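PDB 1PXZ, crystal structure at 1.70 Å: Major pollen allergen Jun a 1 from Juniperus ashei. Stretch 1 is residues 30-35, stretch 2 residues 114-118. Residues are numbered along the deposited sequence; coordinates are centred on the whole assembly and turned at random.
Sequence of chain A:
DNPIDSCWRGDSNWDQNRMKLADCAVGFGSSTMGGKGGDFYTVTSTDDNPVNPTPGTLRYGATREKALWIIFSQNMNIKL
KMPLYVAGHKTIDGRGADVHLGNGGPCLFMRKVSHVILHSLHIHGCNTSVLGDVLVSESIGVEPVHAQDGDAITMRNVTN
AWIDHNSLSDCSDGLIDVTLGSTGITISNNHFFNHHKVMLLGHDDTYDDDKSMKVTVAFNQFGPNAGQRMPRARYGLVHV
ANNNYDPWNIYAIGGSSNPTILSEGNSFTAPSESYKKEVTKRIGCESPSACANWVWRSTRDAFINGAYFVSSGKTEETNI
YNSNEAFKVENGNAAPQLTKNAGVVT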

# COMPACT_ATOMS: atom_id res chain seq x y z
N SER A 30 2.10 11.69 -4.58
CA SER A 30 2.08 12.13 -5.97
C SER A 30 3.45 12.50 -6.54
O SER A 30 3.58 12.52 -7.78
N SER A 31 4.45 12.78 -5.72
CA SER A 31 5.79 13.14 -6.17
C SER A 31 6.65 11.92 -6.49
O SER A 31 7.78 12.08 -6.95
N THR A 32 6.10 10.74 -6.22
CA THR A 32 6.87 9.52 -6.47
C THR A 32 7.30 9.41 -7.93
O THR A 32 6.46 9.46 -8.83
N MET A 33 8.59 9.27 -8.20
CA MET A 33 9.02 9.13 -9.60
C MET A 33 9.32 7.68 -9.95
O MET A 33 9.35 7.28 -11.11
N GLY A 34 9.57 6.87 -8.91
CA GLY A 34 10.01 5.52 -9.25
C GLY A 34 11.30 5.55 -10.05
O GLY A 34 12.21 6.36 -9.79
N GLY A 35 11.39 4.67 -11.06
CA GLY A 35 12.59 4.68 -11.88
C GLY A 35 12.41 5.54 -13.12
O GLY A 35 13.09 5.33 -14.13
N SER A 114 13.66 6.57 -0.98
CA SER A 114 12.57 7.32 -1.58
C SER A 114 12.34 6.98 -3.04
O SER A 114 13.25 6.43 -3.66
N HIS A 115 11.16 7.37 -3.51
CA HIS A 115 10.83 7.24 -4.93
C HIS A 115 10.84 5.78 -5.41
O HIS A 115 11.63 5.39 -6.26
N VAL A 116 9.90 5.03 -4.83
CA VAL A 116 9.66 3.63 -5.20
C VAL A 116 8.20 3.45 -5.61
O VAL A 116 7.31 3.81 -4.83
N ILE A 117 7.99 2.91 -6.81
CA ILE A 117 6.69 2.53 -7.33
C ILE A 117 6.60 1.00 -7.42
O ILE A 117 7.45 0.36 -8.05
N LEU A 118 5.58 0.43 -6.79
CA LEU A 118 5.36 -1.02 -6.90
C LEU A 118 4.01 -1.18 -7.59
O LEU A 118 3.02 -0.74 -7.03

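This is a compact contact between an irregular loop and a strand, burying 311 Å² over both sides, in which one histidine supplies the polar anchor while Ile117 and the Thr32 methyl pack together. His115 has the largest covered area, 97 Å². Its CA-to-CB bond points sideways, and with chi1 at -64° (m) and chi2 at -77° the ring presents its ND1 and CE1 atoms to the loop. A hydrogen bond runs from Met33 N to His115 ND1, at 3.1 Å with an N-H...acceptor angle of 152°. ND1 is the acceptor, and Met33 N approaches the ring at its edge, near the plane, as does Ser31 O, which lies 3.2 Å from His115 CE1.

Met33 adds its side chain to the same ring. In the m, t, p conformation, Met33 CG comes within 3.8 Å of His115 ND1, and Met33 SD sits 4.6 Å from the centroid of the His115 ring, 22° off the normal, an oblique sulfur-aromatic approach. The end of this side chain nevertheless leads away from the strand.

Ile117 is the residue whose CA-to-CB bond points toward the loop. In its m, t rotamer, Ile117 CG1 is 3.5 Å from Thr32 CG2 and 3.8 Å from Gly34 CA, while Ile117 CD1 reaches 3.8 Å from Met33 O. Thr32, chi1 m, turns its methyl to this contact; Thr32 CG2 is also 3.5 Å from Val116 O. The CA-to-CB bond of Val116 (chi1 t) points away, so that residue meets the loop through its backbone.

Gly34 makes the close fit possible: an ideal CB on Gly34 would fall 2.6 Å from Ile117 CD1, a clash, and its phi of 60° independently favours glycine. Gly34 CA makes a CA-H...O contact with His115 O at 3.4 Å, with an angle of 135° at the hydrogen.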

# COMPACT_ATOMS: atom_id res chain seq x y z
CB SER A 30 1.17 13.37 -6.17
OG SER A 30 1.85 14.47 -5.58
CB SER A 31 6.55 13.96 -5.10
OG SER A 31 5.94 15.24 -5.00
CB THR A 32 6.03 8.28 -6.09
OG1 THR A 32 5.63 8.40 -4.71
CG2 THR A 32 6.87 7.03 -6.18
CB MET A 33 10.33 9.86 -9.83
CG MET A 33 10.38 11.37 -9.64
SD MET A 33 12.14 11.86 -9.70
CE MET A 33 12.50 11.36 -11.40
CB SER A 114 12.88 8.84 -1.57
OG SER A 114 13.19 9.19 -0.23
CB HIS A 115 11.77 8.10 -5.81
CG HIS A 115 11.57 9.56 -5.50
ND1 HIS A 115 10.50 10.28 -5.96
CD2 HIS A 115 12.31 10.41 -4.75
CE1 HIS A 115 10.57 11.53 -5.52
NE2 HIS A 115 11.67 11.63 -4.78
CB VAL A 116 9.98 2.65 -4.07
CG1 VAL A 116 9.57 1.23 -4.47
CG2 VAL A 116 11.45 2.69 -3.68
CB ILE A 117 6.41 3.12 -8.72
CG1 ILE A 117 6.39 4.67 -8.72
CG2 ILE A 117 5.12 2.58 -9.32
CD1 ILE A 117 6.32 5.23 -10.14
CB LEU A 118 5.36 -1.72 -5.56
CG LEU A 118 6.62 -1.57 -4.71
CD1 LEU A 118 6.40 -2.14 -3.33
CD2 LEU A 118 7.82 -2.24 -5.40